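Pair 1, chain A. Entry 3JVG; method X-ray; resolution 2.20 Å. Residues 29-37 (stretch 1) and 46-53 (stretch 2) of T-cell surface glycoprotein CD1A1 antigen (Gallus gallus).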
# COMPACT_ATOMS: atom_id res chain seq x y z
N LEU A 29 -5.69 8.86 0.38
CA LEU A 29 -6.40 7.61 0.37
C LEU A 29 -7.66 7.69 1.18
O LEU A 29 -7.69 8.32 2.24
CB LEU A 29 -5.53 6.49 0.97
CG LEU A 29 -4.21 6.12 0.26
CD1 LEU A 29 -3.23 5.43 1.20
CD2 LEU A 29 -4.46 5.26 -0.97
N LEU A 30 -8.67 6.99 0.69
CA LEU A 30 -9.92 6.80 1.37
C LEU A 30 -10.04 5.28 1.47
O LEU A 30 -10.40 4.58 0.50
CB LEU A 30 -11.04 7.42 0.51
CG LEU A 30 -12.34 7.99 1.10
CD1 LEU A 30 -13.59 7.43 0.47
CD2 LEU A 30 -12.44 8.09 2.64
N GLY A 31 -9.73 4.76 2.64
CA GLY A 31 -9.49 3.31 2.79
C GLY A 31 -8.36 2.92 1.85
O GLY A 31 -7.22 3.46 1.95
N ASP A 32 -8.62 2.00 0.93
CA ASP A 32 -7.58 1.65 -0.06
C ASP A 32 -7.93 2.26 -1.41
O ASP A 32 -7.36 1.86 -2.40
CB ASP A 32 -7.38 0.13 -0.20
CG ASP A 32 -8.66 -0.60 -0.57
OD1 ASP A 32 -9.71 0.05 -0.68
OD2 ASP A 32 -8.64 -1.86 -0.75
N VAL A 33 -8.90 3.16 -1.47
CA VAL A 33 -9.23 3.83 -2.73
C VAL A 33 -8.34 5.06 -2.88
O VAL A 33 -8.36 5.98 -2.01
CB VAL A 33 -10.69 4.26 -2.77
CG1 VAL A 33 -10.95 5.08 -4.05
CG2 VAL A 33 -11.67 3.05 -2.62
N LYS A 34 -7.53 5.08 -3.95
CA LYS A 34 -6.61 6.19 -4.16
C LYS A 34 -7.37 7.40 -4.69
O LYS A 34 -7.88 7.35 -5.80
CB LYS A 34 -5.48 5.78 -5.09
CG LYS A 34 -4.46 4.83 -4.38
CD LYS A 34 -3.44 4.25 -5.39
CE LYS A 34 -2.36 3.37 -4.70
NZ LYS A 34 -1.13 3.06 -5.55
N MET A 35 -7.43 8.49 -3.89
CA MET A 35 -8.21 9.66 -4.29
C MET A 35 -7.41 10.49 -5.28
O MET A 35 -7.96 10.98 -6.23
CB MET A 35 -8.59 10.52 -3.08
CG MET A 35 -9.56 9.80 -2.14
SD MET A 35 -10.04 10.96 -0.85
CE MET A 35 -8.47 11.15 -0.02
N GLY A 36 -6.12 10.63 -5.04
CA GLY A 36 -5.24 11.39 -5.92
C GLY A 36 -3.81 11.42 -5.41
O GLY A 36 -3.43 10.71 -4.46
N SER A 37 -2.98 12.22 -6.05
CA SER A 37 -1.60 12.22 -5.73
C SER A 37 -0.99 13.55 -6.15
O SER A 37 -1.62 14.38 -6.78
CB SER A 37 -0.86 11.11 -6.47
OG SER A 37 -0.86 11.40 -7.84
N ARG A 46 -3.37 15.70 -8.56
CA ARG A 46 -4.09 14.93 -9.58
C ARG A 46 -5.21 14.22 -8.86
O ARG A 46 -4.99 13.70 -7.77
CB ARG A 46 -3.14 13.87 -10.19
CG ARG A 46 -1.90 14.47 -10.87
CD ARG A 46 -0.90 13.37 -11.35
N TYR A 47 -6.39 14.18 -9.48
CA TYR A 47 -7.61 13.62 -8.90
C TYR A 47 -8.00 12.39 -9.66
O TYR A 47 -8.15 12.44 -10.87
CB TYR A 47 -8.78 14.61 -9.01
CG TYR A 47 -8.55 15.89 -8.27
CD1 TYR A 47 -7.92 16.97 -8.88
CD2 TYR A 47 -8.95 16.01 -6.94
CE1 TYR A 47 -7.70 18.15 -8.18
CE2 TYR A 47 -8.73 17.18 -6.24
CZ TYR A 47 -8.11 18.23 -6.87
OH TYR A 47 -7.88 19.37 -6.15
N TYR A 48 -8.12 11.28 -8.97
CA TYR A 48 -8.30 9.98 -9.66
C TYR A 48 -9.76 9.51 -9.70
O TYR A 48 -10.09 8.63 -10.48
CB TYR A 48 -7.51 8.91 -8.90
CG TYR A 48 -5.99 9.02 -8.93
CD1 TYR A 48 -5.32 9.77 -9.92
CD2 TYR A 48 -5.21 8.29 -8.02
CE1 TYR A 48 -3.94 9.82 -9.98
CE2 TYR A 48 -3.82 8.34 -8.09
CZ TYR A 48 -3.20 9.12 -9.06
OH TYR A 48 -1.84 9.17 -9.12
N ARG A 49 -10.61 10.03 -8.82
CA ARG A 49 -11.99 9.56 -8.71
C ARG A 49 -12.95 10.68 -9.16
O ARG A 49 -12.79 11.81 -8.77
CB ARG A 49 -12.31 9.11 -7.25
CG ARG A 49 -11.40 7.96 -6.66
CD ARG A 49 -11.26 6.76 -7.62
NE ARG A 49 -12.58 6.19 -7.92
CZ ARG A 49 -12.92 5.65 -9.09
NH1 ARG A 49 -12.04 5.61 -10.06
NH2 ARG A 49 -14.14 5.15 -9.29
N PRO A 50 -13.92 10.34 -10.00
CA PRO A 50 -14.82 11.32 -10.56
C PRO A 50 -15.75 11.98 -9.55
O PRO A 50 -16.19 13.08 -9.80
CB PRO A 50 -15.64 10.54 -11.57
CG PRO A 50 -15.08 9.19 -11.63
CD PRO A 50 -14.06 9.00 -10.59
N TRP A 51 -16.05 11.33 -8.43
CA TRP A 51 -16.93 11.96 -7.41
C TRP A 51 -16.21 13.05 -6.56
O TRP A 51 -16.85 13.86 -5.91
CB TRP A 51 -17.55 10.89 -6.51
CG TRP A 51 -16.49 9.93 -5.92
CD1 TRP A 51 -16.11 8.71 -6.40
CD2 TRP A 51 -15.71 10.17 -4.74
NE1 TRP A 51 -15.13 8.16 -5.58
CE2 TRP A 51 -14.86 9.05 -4.57
CE3 TRP A 51 -15.64 11.22 -3.81
CZ2 TRP A 51 -13.95 8.96 -3.50
CZ3 TRP A 51 -14.73 11.13 -2.75
CH2 TRP A 51 -13.91 10.02 -2.61
N LEU A 52 -14.88 13.11 -6.62
CA LEU A 52 -14.14 14.08 -5.77
C LEU A 52 -14.44 15.55 -6.03
O LEU A 52 -14.96 16.26 -5.14
CB LEU A 52 -12.63 13.89 -5.95
CG LEU A 52 -11.57 13.34 -5.00
CD1 LEU A 52 -11.97 13.07 -3.53
CD2 LEU A 52 -10.84 12.17 -5.70
N ARG A 53 -14.09 16.03 -7.23
CA ARG A 53 -14.21 17.47 -7.55
C ARG A 53 -15.58 18.05 -7.34
O ARG A 53 -15.68 19.12 -6.81
CB ARG A 53 -13.68 17.84 -8.95
CG ARG A 53 -12.16 17.67 -9.13
CD ARG A 53 -11.35 18.62 -8.20
NE ARG A 53 -11.48 20.02 -8.63
CZ ARG A 53 -10.57 20.99 -8.45
NH1 ARG A 53 -9.40 20.75 -7.86
NH2 ARG A 53 -10.84 22.22 -8.86

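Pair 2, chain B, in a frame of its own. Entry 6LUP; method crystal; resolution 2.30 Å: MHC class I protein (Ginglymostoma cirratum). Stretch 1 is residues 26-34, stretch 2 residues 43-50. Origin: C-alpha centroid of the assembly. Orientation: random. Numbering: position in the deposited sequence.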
# COMPACT_ATOMS: atom_id res chain seq x y z
N TYR B 26 -7.01 5.23 4.39
CA TYR B 26 -7.50 4.81 3.08
C TYR B 26 -9.01 4.68 3.05
O TYR B 26 -9.60 4.08 3.95
CB TYR B 26 -6.92 3.45 2.69
CG TYR B 26 -5.49 3.47 2.25
CD1 TYR B 26 -4.45 3.38 3.18
CD2 TYR B 26 -5.16 3.55 0.90
CE1 TYR B 26 -3.13 3.38 2.77
CE2 TYR B 26 -3.84 3.55 0.48
CZ TYR B 26 -2.82 3.47 1.42
OH TYR B 26 -1.51 3.47 1.02
N VAL B 27 -9.63 5.23 2.01
CA VAL B 27 -10.96 4.82 1.60
C VAL B 27 -10.76 3.89 0.41
O VAL B 27 -10.19 4.29 -0.61
CB VAL B 27 -11.84 6.02 1.20
CG1 VAL B 27 -13.19 5.53 0.71
CG2 VAL B 27 -12.02 6.97 2.38
N ASP B 28 -11.21 2.64 0.54
CA ASP B 28 -10.93 1.61 -0.47
C ASP B 28 -9.42 1.56 -0.71
O ASP B 28 -8.64 1.41 0.24
CB ASP B 28 -11.71 1.87 -1.77
CG ASP B 28 -13.22 1.77 -1.58
OD1 ASP B 28 -13.67 0.84 -0.86
OD2 ASP B 28 -13.95 2.61 -2.14
N ASP B 29 -8.99 1.72 -1.96
CA ASP B 29 -7.57 1.70 -2.30
C ASP B 29 -6.92 3.08 -2.34
O ASP B 29 -5.74 3.20 -2.66
CB ASP B 29 -7.34 1.01 -3.65
CG ASP B 29 -7.30 -0.49 -3.55
OD1 ASP B 29 -7.47 -1.05 -2.44
OD2 ASP B 29 -7.09 -1.12 -4.60
N GLN B 30 -7.69 4.12 -2.04
CA GLN B 30 -7.19 5.48 -2.18
C GLN B 30 -6.78 6.08 -0.84
O GLN B 30 -7.59 6.18 0.09
CB GLN B 30 -8.26 6.34 -2.87
CG GLN B 30 -7.97 7.84 -2.88
CD GLN B 30 -9.03 8.61 -3.64
OE1 GLN B 30 -9.21 8.43 -4.84
NE2 GLN B 30 -9.73 9.50 -2.94
N GLN B 31 -5.51 6.48 -0.74
CA GLN B 31 -5.03 7.17 0.45
C GLN B 31 -5.62 8.58 0.48
O GLN B 31 -5.60 9.29 -0.52
CB GLN B 31 -3.51 7.25 0.48
CG GLN B 31 -2.97 7.51 1.88
CD GLN B 31 -1.57 8.09 1.89
OE1 GLN B 31 -0.72 7.69 1.10
NE2 GLN B 31 -1.32 9.03 2.80
N PHE B 32 -6.15 8.98 1.63
CA PHE B 32 -6.79 10.29 1.73
C PHE B 32 -6.25 11.18 2.85
O PHE B 32 -6.37 12.40 2.78
CB PHE B 32 -8.33 10.15 1.80
CG PHE B 32 -8.86 9.71 3.14
CD1 PHE B 32 -8.69 8.40 3.58
CD2 PHE B 32 -9.57 10.60 3.94
CE1 PHE B 32 -9.18 8.00 4.81
CE2 PHE B 32 -10.08 10.20 5.17
CZ PHE B 32 -9.88 8.89 5.61
N VAL B 33 -5.64 10.57 3.86
CA VAL B 33 -5.01 11.33 4.95
C VAL B 33 -3.63 10.77 5.31
O VAL B 33 -3.29 9.63 4.98
CB VAL B 33 -5.90 11.43 6.23
CG1 VAL B 33 -7.10 12.34 5.99
CG2 VAL B 33 -6.35 10.06 6.73
N GLN B 34 -2.84 11.60 5.98
CA GLN B 34 -1.50 11.24 6.42
C GLN B 34 -1.18 12.01 7.69
O GLN B 34 -1.63 13.15 7.86
CB GLN B 34 -0.47 11.56 5.33
CG GLN B 34 0.96 11.09 5.61
CD GLN B 34 1.80 12.08 6.41
OE1 GLN B 34 1.43 13.25 6.59
NE2 GLN B 34 2.95 11.62 6.90
N ILE B 43 -3.02 15.57 7.74
CA ILE B 43 -3.14 16.37 6.52
C ILE B 43 -3.85 15.60 5.41
O ILE B 43 -3.77 14.37 5.36
CB ILE B 43 -1.76 16.88 6.02
CG1 ILE B 43 -0.85 15.70 5.63
CG2 ILE B 43 -1.11 17.76 7.09
CD1 ILE B 43 0.38 16.09 4.83
N PRO B 44 -4.56 16.31 4.52
CA PRO B 44 -5.21 15.65 3.38
C PRO B 44 -4.21 15.19 2.33
O PRO B 44 -3.21 15.87 2.07
CB PRO B 44 -6.11 16.74 2.80
CG PRO B 44 -5.51 18.02 3.26
CD PRO B 44 -4.90 17.74 4.60
N ARG B 45 -4.49 14.03 1.75
CA ARG B 45 -3.75 13.51 0.61
C ARG B 45 -4.68 13.47 -0.58
O ARG B 45 -4.32 12.99 -1.66
CB ARG B 45 -3.21 12.11 0.90
CG ARG B 45 -1.98 12.07 1.79
CD ARG B 45 -0.85 12.90 1.20
NE ARG B 45 0.40 12.68 1.91
CZ ARG B 45 1.32 13.61 2.12
NH1 ARG B 45 2.44 13.32 2.76
NH2 ARG B 45 1.12 14.86 1.69
N GLN B 46 -5.90 13.96 -0.36
CA GLN B 46 -6.91 14.05 -1.40
C GLN B 46 -7.61 15.39 -1.32
O GLN B 46 -7.82 15.95 -0.24
CB GLN B 46 -7.94 12.94 -1.27
CG GLN B 46 -7.45 11.57 -1.70
CD GLN B 46 -7.08 11.51 -3.17
OE1 GLN B 46 -7.72 12.13 -4.02
NE2 GLN B 46 -6.05 10.74 -3.48
N ARG B 47 -8.00 15.87 -2.49
CA ARG B 47 -8.65 17.16 -2.59
C ARG B 47 -10.08 17.12 -2.07
O ARG B 47 -10.51 18.04 -1.38
CB ARG B 47 -8.60 17.64 -4.03
CG ARG B 47 -9.21 19.01 -4.22
CD ARG B 47 -8.68 19.66 -5.47
NE ARG B 47 -9.73 20.48 -6.07
CZ ARG B 47 -10.59 20.04 -6.98
NH1 ARG B 47 -10.53 18.78 -7.43
NH2 ARG B 47 -11.51 20.87 -7.47
N TRP B 48 -10.81 16.05 -2.40
CA TRP B 48 -12.20 15.94 -1.97
C TRP B 48 -12.37 16.05 -0.45
O TRP B 48 -13.28 16.73 0.03
CB TRP B 48 -12.87 14.67 -2.53
CG TRP B 48 -12.32 13.37 -2.02
CD1 TRP B 48 -11.42 12.56 -2.65
CD2 TRP B 48 -12.66 12.70 -0.79
NE1 TRP B 48 -11.16 11.45 -1.89
CE2 TRP B 48 -11.91 11.51 -0.75
CE3 TRP B 48 -13.51 13.00 0.28
CZ2 TRP B 48 -11.98 10.61 0.33
CZ3 TRP B 48 -13.59 12.11 1.34
CH2 TRP B 48 -12.83 10.93 1.35
N VAL B 49 -11.46 15.41 0.30
CA VAL B 49 -11.50 15.48 1.75
C VAL B 49 -11.04 16.85 2.25
O VAL B 49 -11.53 17.34 3.27
CB VAL B 49 -10.72 14.32 2.42
CG1 VAL B 49 -9.21 14.50 2.27
CG2 VAL B 49 -11.10 14.18 3.89
N LYS B 50 -10.12 17.47 1.52
CA LYS B 50 -9.65 18.81 1.86
C LYS B 50 -10.79 19.83 1.74
O LYS B 50 -10.95 20.68 2.60
CB LYS B 50 -8.47 19.22 0.97
CG LYS B 50 -7.77 20.50 1.40
CD LYS B 50 -7.23 21.26 0.20
CE LYS B 50 -5.85 20.77 -0.24
NZ LYS B 50 -4.76 21.65 0.26

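Pair 1 and pair 2 build the same corner: a strand ends in a type II' turn, a second strand leads back, and an antiparallel partner pairs with it for two residues before swinging away. Fourteen central residues superpose with an RMSD of 0.6 Å. In each turn two reciprocal hydrogen bonds close the hairpin: Val A33 N to Leu A30 O and Leu A30 N to Val A33 O, both 2.9 Å, and Gln B30 N to Val B27 O, 2.9 Å, and Val B27 N to Gln B30 O, 3.0 Å. The first corner residue has positive phi, which favours Gly A31; Asp B28 takes the same conformation with a side chain.

The strands are joined alike. Ser A37 N hydrogen-bonds to Arg A46 O at 3.0 Å and Arg A46 N to Ser A37 O at 2.8 Å; in pair 2, Gln B34 N reaches Ile B43 O at 3.0 Å and Ile B43 N reaches Gln B34 O at 2.8 Å. These side chains share one face of the sheet: Ser A37 OG is 4.0 Å from Arg A46 CD, beyond which the arginine is not modelled, while the longer Gln B34 sets OE1 3.5 Å from CG1 of the branched Ile B43. A further hydrogen bond holds the chain as it leaves the sheet: Tyr A48 N to Met A35 O, 2.8 Å, matched by Arg B45 N to Phe B32 O, 2.7 Å.

The side chains then diverge around one constant, Trp A51 and Trp B48, both with chi1 p. Although each CA-to-CB bond points sideways, the long indole brings its end back to the first stretch. It meets a branched aliphatic residue at the turn: Leu A30 CD1 lies 4.0 Å from Trp A51 CH2, and Val B27 CG2 4.2 Å from Trp B48 CH2. Flexible Met A35 sets SD 4.4 Å from Trp A51 CH2 and CB 3.8 Å from Leu A52 CD2. The matched Phe B32 ring lies nearly parallel to the indole of Trp B48 but slid aside, while its CD2 is 3.9 Å from Val B49 CG2, at the ring edge. Leu A52 and Val B49 both point toward the first stretch, supplying apolar surface.

Val A33 and Gln B30 also point toward the second stretch. Val A33 packs CG1 against Arg A49 CG at 3.9 Å, using the arginine's aliphatic part. Pair 2 has two glutamines here: Gln B46 points inward too, and its NE2 makes a weak hydrogen bond to Gln B31 O at 3.3 Å.

A clear contrast is at Tyr A48 and Arg B45, both directed toward the first stretch. Gly A36 CA lies over the Tyr A48 ring face, 3.9 Å from its centroid; a CB on Gly A36 would fall 2.1 Å from Arg A46 O, so bare glycine suits the close strand pairing. Small, polar Ser A37 donates a hydrogen bond from OG to Tyr A48 OH at 2.8 Å. In pair 2, Val B33 occupies the glycine's matched position, and Arg B45, bent at chi1 and chi2 (both m), brings CG 3.3 Å from Gln B31 NE2 and NE 3.7 Å from Gln B34 CB.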